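Local coordinates for protein CalS13 (Micromonospora echinospora, PDB 4ZAS) that probably acts as a pyridoxal-phosphate-dependent sugar aminotransferase of the DegT/DnrJ/EryC1 family, and binds the nucleotide sugar dTDP-4-keto-6-deoxyglucose, at residues Leu291-Tyr302 / Ile382-Arg393. Sequence-based numbering, arbitrary orientation.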
loop_
_atom_site.group_PDB
_atom_site.type_symbol
_atom_site.label_atom_id
_atom_site.label_comp_id
_atom_site.label_asym_id
_atom_site.label_seq_id
_atom_site.Cartn_x
_atom_site.Cartn_y
_atom_site.Cartn_z
ATOM N N LEU A 291 -27.526 5.305 3.483
ATOM C CA LEU A 291 -26.848 4.774 4.661
ATOM C C LEU A 291 -26.445 5.886 5.616
ATOM O O LEU A 291 -26.585 5.754 6.825
ATOM C CB LEU A 291 -25.607 3.964 4.274
ATOM C CG LEU A 291 -25.926 2.801 3.344
ATOM C CD1 LEU A 291 -24.702 1.906 3.183
ATOM C CD2 LEU A 291 -27.161 2.025 3.838
ATOM N N LEU A 292 -25.942 6.982 5.064
ATOM C CA LEU A 292 -25.538 8.126 5.860
ATOM C C LEU A 292 -26.738 8.767 6.561
ATOM O O LEU A 292 -26.631 9.201 7.712
ATOM C CB LEU A 292 -24.832 9.161 4.988
ATOM C CG LEU A 292 -24.410 10.420 5.740
ATOM C CD1 LEU A 292 -23.352 10.082 6.816
ATOM C CD2 LEU A 292 -23.940 11.506 4.765
ATOM N N ARG A 293 -27.867 8.845 5.859
ATOM C CA ARG A 293 -29.083 9.424 6.423
ATOM C C ARG A 293 -29.517 8.622 7.651
ATOM O O ARG A 293 -29.969 9.192 8.644
ATOM C CB ARG A 293 -30.206 9.453 5.386
ATOM C CG ARG A 293 -31.415 10.259 5.793
ATOM C CD ARG A 293 -32.663 9.856 5.000
ATOM N NE ARG A 293 -33.016 8.462 5.242
ATOM C CZ ARG A 293 -33.683 8.043 6.317
ATOM N NH1 ARG A 293 -34.071 8.914 7.244
ATOM N NH2 ARG A 293 -33.957 6.755 6.474
ATOM N N ARG A 294 -29.354 7.301 7.594
ATOM C CA ARG A 294 -29.734 6.460 8.722
ATOM C C ARG A 294 -28.780 6.656 9.917
ATOM O O ARG A 294 -29.235 6.696 11.062
ATOM C CB ARG A 294 -29.781 4.986 8.315
ATOM C CG ARG A 294 -31.032 4.589 7.529
ATOM C CD ARG A 294 -31.166 3.067 7.473
ATOM N NE ARG A 294 -31.192 2.571 6.102
ATOM C CZ ARG A 294 -30.802 1.350 5.743
ATOM N NH1 ARG A 294 -30.369 0.494 6.663
ATOM N NH2 ARG A 294 -30.844 0.984 4.464
ATOM N N HIS A 295 -27.474 6.788 9.653
ATOM C CA HIS A 295 -26.508 7.111 10.707
ATOM C C HIS A 295 -26.976 8.380 11.465
ATOM O O HIS A 295 -27.047 8.401 12.700
ATOM C CB HIS A 295 -25.098 7.339 10.129
ATOM C CG HIS A 295 -24.243 6.105 10.003
ATOM N ND1 HIS A 295 -23.120 5.896 10.779
ATOM C CD2 HIS A 295 -24.311 5.048 9.152
ATOM C CE1 HIS A 295 -22.544 4.757 10.424
ATOM N NE2 HIS A 295 -23.250 4.219 9.444
ATOM N N ARG A 296 -27.296 9.439 10.724
ATOM C CA ARG A 296 -27.637 10.712 11.344
ATOM C C ARG A 296 -28.939 10.662 12.096
ATOM O O ARG A 296 -29.078 11.296 13.144
ATOM C CB ARG A 296 -27.679 11.832 10.302
ATOM C CG ARG A 296 -26.310 12.266 9.858
ATOM C CD ARG A 296 -26.359 13.194 8.682
ATOM N NE ARG A 296 -25.043 13.778 8.447
ATOM C CZ ARG A 296 -24.642 14.273 7.280
ATOM N NH1 ARG A 296 -25.442 14.240 6.219
ATOM N NH2 ARG A 296 -23.428 14.787 7.171
ATOM N N GLU A 297 -29.898 9.924 11.546
ATOM C CA GLU A 297 -31.208 9.782 12.170
ATOM C C GLU A 297 -31.072 9.052 13.506
ATOM O O GLU A 297 -31.693 9.437 14.498
ATOM C CB GLU A 297 -32.164 9.053 11.233
ATOM C CG GLU A 297 -33.388 8.508 11.910
ATOM C CD GLU A 297 -34.306 7.800 10.945
ATOM O OE1 GLU A 297 -33.858 7.478 9.820
ATOM O OE2 GLU A 297 -35.473 7.563 11.316
ATOM N N ASN A 298 -30.244 8.012 13.530
ATOM C CA ASN A 298 -29.986 7.274 14.754
ATOM C C ASN A 298 -29.246 8.161 15.755
ATOM O O ASN A 298 -29.538 8.114 16.948
ATOM C CB ASN A 298 -29.176 5.995 14.477
ATOM C CG ASN A 298 -29.931 4.992 13.606
ATOM O OD1 ASN A 298 -31.157 5.013 13.547
ATOM N ND2 ASN A 298 -29.195 4.087 12.950
ATOM N N ALA A 299 -28.302 8.975 15.281
ATOM C CA ALA A 299 -27.561 9.877 16.179
ATOM C C ALA A 299 -28.453 10.943 16.835
ATOM O O ALA A 299 -28.316 11.227 18.032
ATOM C CB ALA A 299 -26.432 10.548 15.439
ATOM N N ALA A 300 -29.358 11.529 16.052
ATOM C CA ALA A 300 -30.288 12.534 16.569
ATOM C C ALA A 300 -31.188 11.911 17.628
ATOM O O ALA A 300 -31.555 12.564 18.614
ATOM C CB ALA A 300 -31.130 13.130 15.449
ATOM N N PHE A 301 -31.540 10.644 17.406
ATOM C CA PHE A 301 -32.337 9.886 18.355
ATOM C C PHE A 301 -31.617 9.768 19.703
ATOM O O PHE A 301 -32.194 10.059 20.752
ATOM C CB PHE A 301 -32.656 8.501 17.788
ATOM C CG PHE A 301 -33.482 7.661 18.689
ATOM C CD1 PHE A 301 -34.845 7.857 18.774
ATOM C CD2 PHE A 301 -32.899 6.681 19.465
ATOM C CE1 PHE A 301 -35.617 7.086 19.606
ATOM C CE2 PHE A 301 -33.673 5.896 20.312
ATOM C CZ PHE A 301 -35.029 6.099 20.374
ATOM N N TYR A 302 -30.352 9.371 19.662
ATOM C CA TYR A 302 -29.524 9.262 20.863
ATOM C C TYR A 302 -29.365 10.624 21.560
ATOM O O TYR A 302 -29.532 10.716 22.777
ATOM C CB TYR A 302 -28.129 8.701 20.519
ATOM C CG TYR A 302 -28.066 7.213 20.183
ATOM C CD1 TYR A 302 -29.045 6.327 20.628
ATOM C CD2 TYR A 302 -27.033 6.706 19.403
ATOM C CE1 TYR A 302 -28.988 4.976 20.317
ATOM C CE2 TYR A 302 -26.967 5.356 19.087
ATOM C CZ TYR A 302 -27.949 4.496 19.550
ATOM O OH TYR A 302 -27.890 3.152 19.234
ATOM N N ILE A 382 -20.615 3.533 20.798
ATOM C CA ILE A 382 -21.754 2.634 20.766
ATOM C C ILE A 382 -22.294 2.631 19.330
ATOM O O ILE A 382 -22.154 3.620 18.607
ATOM C CB ILE A 382 -22.825 3.044 21.790
ATOM C CG1 ILE A 382 -23.490 4.352 21.363
ATOM C CG2 ILE A 382 -22.219 3.164 23.177
ATOM C CD1 ILE A 382 -24.642 4.738 22.211
ATOM N N PRO A 383 -22.910 1.516 18.910
ATOM C CA PRO A 383 -23.425 1.352 17.550
ATOM C C PRO A 383 -24.439 2.407 17.201
ATOM O O PRO A 383 -25.324 2.648 18.010
ATOM C CB PRO A 383 -24.086 -0.023 17.588
ATOM C CG PRO A 383 -23.419 -0.731 18.701
ATOM C CD PRO A 383 -23.150 0.319 19.726
ATOM N N VAL A 384 -24.318 3.011 16.022
ATOM C CA VAL A 384 -25.218 4.076 15.597
ATOM C C VAL A 384 -25.522 3.949 14.106
ATOM O O VAL A 384 -26.398 4.648 13.593
ATOM C CB VAL A 384 -24.610 5.471 15.929
ATOM C CG1 VAL A 384 -23.493 5.808 14.963
ATOM C CG2 VAL A 384 -25.689 6.576 15.957
ATOM N N GLY A 385 -24.819 3.035 13.425
ATOM C CA GLY A 385 -24.910 2.882 11.975
ATOM C C GLY A 385 -26.231 2.470 11.324
ATOM O O GLY A 385 -27.244 2.274 12.003
ATOM N N TRP A 386 -26.203 2.340 9.995
ATOM C CA TRP A 386 -27.384 2.093 9.151
ATOM C C TRP A 386 -28.053 0.723 9.347
ATOM O O TRP A 386 -29.154 0.494 8.849
ATOM C CB TRP A 386 -27.010 2.261 7.664
ATOM C CG TRP A 386 -25.776 1.483 7.271
ATOM C CD1 TRP A 386 -24.498 1.964 7.174
ATOM C CD2 TRP A 386 -25.700 0.078 6.969
ATOM N NE1 TRP A 386 -23.636 0.949 6.817
ATOM C CE2 TRP A 386 -24.345 -0.215 6.683
ATOM C CE3 TRP A 386 -26.645 -0.957 6.907
ATOM C CZ2 TRP A 386 -23.909 -1.502 6.344
ATOM C CZ3 TRP A 386 -26.210 -2.234 6.569
ATOM C CH2 TRP A 386 -24.851 -2.491 6.284
ATOM N N TRP A 387 -27.379 -0.193 10.035
ATOM C CA TRP A 387 -27.899 -1.555 10.234
ATOM C C TRP A 387 -28.799 -1.665 11.459
ATOM O O TRP A 387 -29.407 -2.714 11.701
ATOM C CB TRP A 387 -26.751 -2.543 10.383
ATOM C CG TRP A 387 -25.816 -2.134 11.482
ATOM C CD1 TRP A 387 -25.872 -2.521 12.791
ATOM C CD2 TRP A 387 -24.697 -1.235 11.373
ATOM N NE1 TRP A 387 -24.848 -1.936 13.499
ATOM C CE2 TRP A 387 -24.116 -1.137 12.654
ATOM C CE3 TRP A 387 -24.128 -0.512 10.317
ATOM C CZ2 TRP A 387 -22.983 -0.340 12.913
ATOM C CZ3 TRP A 387 -22.989 0.276 10.572
ATOM C CH2 TRP A 387 -22.433 0.349 11.862
ATOM N N LEU A 388 -28.867 -0.597 12.246
ATOM C CA LEU A 388 -29.716 -0.611 13.430
ATOM C C LEU A 388 -31.201 -0.557 13.072
ATOM O O LEU A 388 -31.664 0.380 12.425
ATOM C CB LEU A 388 -29.383 0.561 14.352
ATOM C CG LEU A 388 -28.048 0.594 15.082
ATOM C CD1 LEU A 388 -28.078 1.687 16.142
ATOM C CD2 LEU A 388 -27.797 -0.738 15.719
ATOM N N THR A 389 -31.959 -1.543 13.538
ATOM C CA THR A 389 -33.405 -1.470 13.421
ATOM C C THR A 389 -33.925 -0.547 14.494
ATOM O O THR A 389 -33.221 -0.238 15.461
ATOM C CB THR A 389 -34.073 -2.818 13.611
ATOM O OG1 THR A 389 -33.930 -3.210 14.985
ATOM C CG2 THR A 389 -33.458 -3.861 12.690
ATOM N N GLU A 390 -35.165 -0.118 14.333
ATOM C CA GLU A 390 -35.784 0.744 15.328
ATOM C C GLU A 390 -35.773 0.049 16.694
ATOM O O GLU A 390 -35.482 0.674 17.705
ATOM C CB GLU A 390 -37.192 1.137 14.898
ATOM C CG GLU A 390 -37.697 2.384 15.593
ATOM C CD GLU A 390 -39.048 2.841 15.070
ATOM O OE1 GLU A 390 -39.080 3.490 13.998
ATOM O OE2 GLU A 390 -40.070 2.534 15.724
ATOM N N ASP A 391 -36.020 -1.258 16.714
ATOM C CA ASP A 391 -35.944 -1.996 17.969
ATOM C C ASP A 391 -34.497 -2.034 18.498
ATOM O O ASP A 391 -34.297 -1.851 19.701
ATOM C CB ASP A 391 -36.484 -3.434 17.814
ATOM C CG ASP A 391 -38.006 -3.495 17.661
ATOM O OD1 ASP A 391 -38.711 -2.501 17.957
ATOM O OD2 ASP A 391 -38.504 -4.564 17.255
ATOM N N ASP A 392 -33.496 -2.244 17.625
ATOM C CA ASP A 392 -32.083 -2.249 18.057
ATOM C C ASP A 392 -31.683 -0.953 18.785
ATOM O O ASP A 392 -31.011 -0.982 19.826
ATOM C CB ASP A 392 -31.125 -2.468 16.868
ATOM C CG ASP A 392 -31.196 -3.882 16.281
ATOM O OD1 ASP A 392 -31.579 -4.824 17.011
ATOM O OD2 ASP A 392 -30.814 -4.059 15.094
ATOM N N ARG A 393 -32.128 0.172 18.229
ATOM C CA ARG A 393 -31.851 1.521 18.727
ATOM C C ARG A 393 -32.461 1.753 20.129
ATOM O O ARG A 393 -31.836 2.334 21.023
ATOM C CB ARG A 393 -32.414 2.525 17.730
ATOM C CG ARG A 393 -31.742 3.863 17.712
ATOM C CD ARG A 393 -32.297 4.694 16.561
ATOM N NE ARG A 393 -33.747 4.821 16.646
ATOM C CZ ARG A 393 -34.502 5.413 15.726
ATOM N NH1 ARG A 393 -33.945 5.911 14.623
ATOM N NH2 ARG A 393 -35.823 5.505 15.916
#
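R393 fits as a knob among E297, N298, F301 and Y302, a clear case of one long side chain joining a helix to a loop-and-helix segment. Bent at chi3 (56°), it lays its guanidinium nearly flat on the F301 ring, planes 20° apart, in a cation-pi stack with CZ 4.1 Å from the ring centroid. Shortened to an alanine, R393 would no longer cover the F301 face, and N298 OD1 would probably lose its guanidinium donor.

Hydrogen bonds tie the helix to both the loop and the start of the next helix, which T389 and D392 open with a capping box. R393 NH1 reaches N298 OD1 in the carbonyl plane at 3.1 Å, while N298 ND2 donates to V384 O (2.9 Å) from above that carbonyl's plane. The amide thus spans both partners, which fixes its rotation. Y302 OH donates nearly head-on to P383 O.

Aromatic faces complete the contact. G385 CA sits 3.4 Å from the centroid of the H295 ring, whose ND1 also bonds to F325 O; L291 CD1 lies over the five-membered ring of W386, and I382 CD1 over Y302.

Helix 275-305 packs on the link between strand 379-382 and helix 390-401, where Y302 touches V396 and V397 and meets Y328 of strand 328-332 edge-to-face.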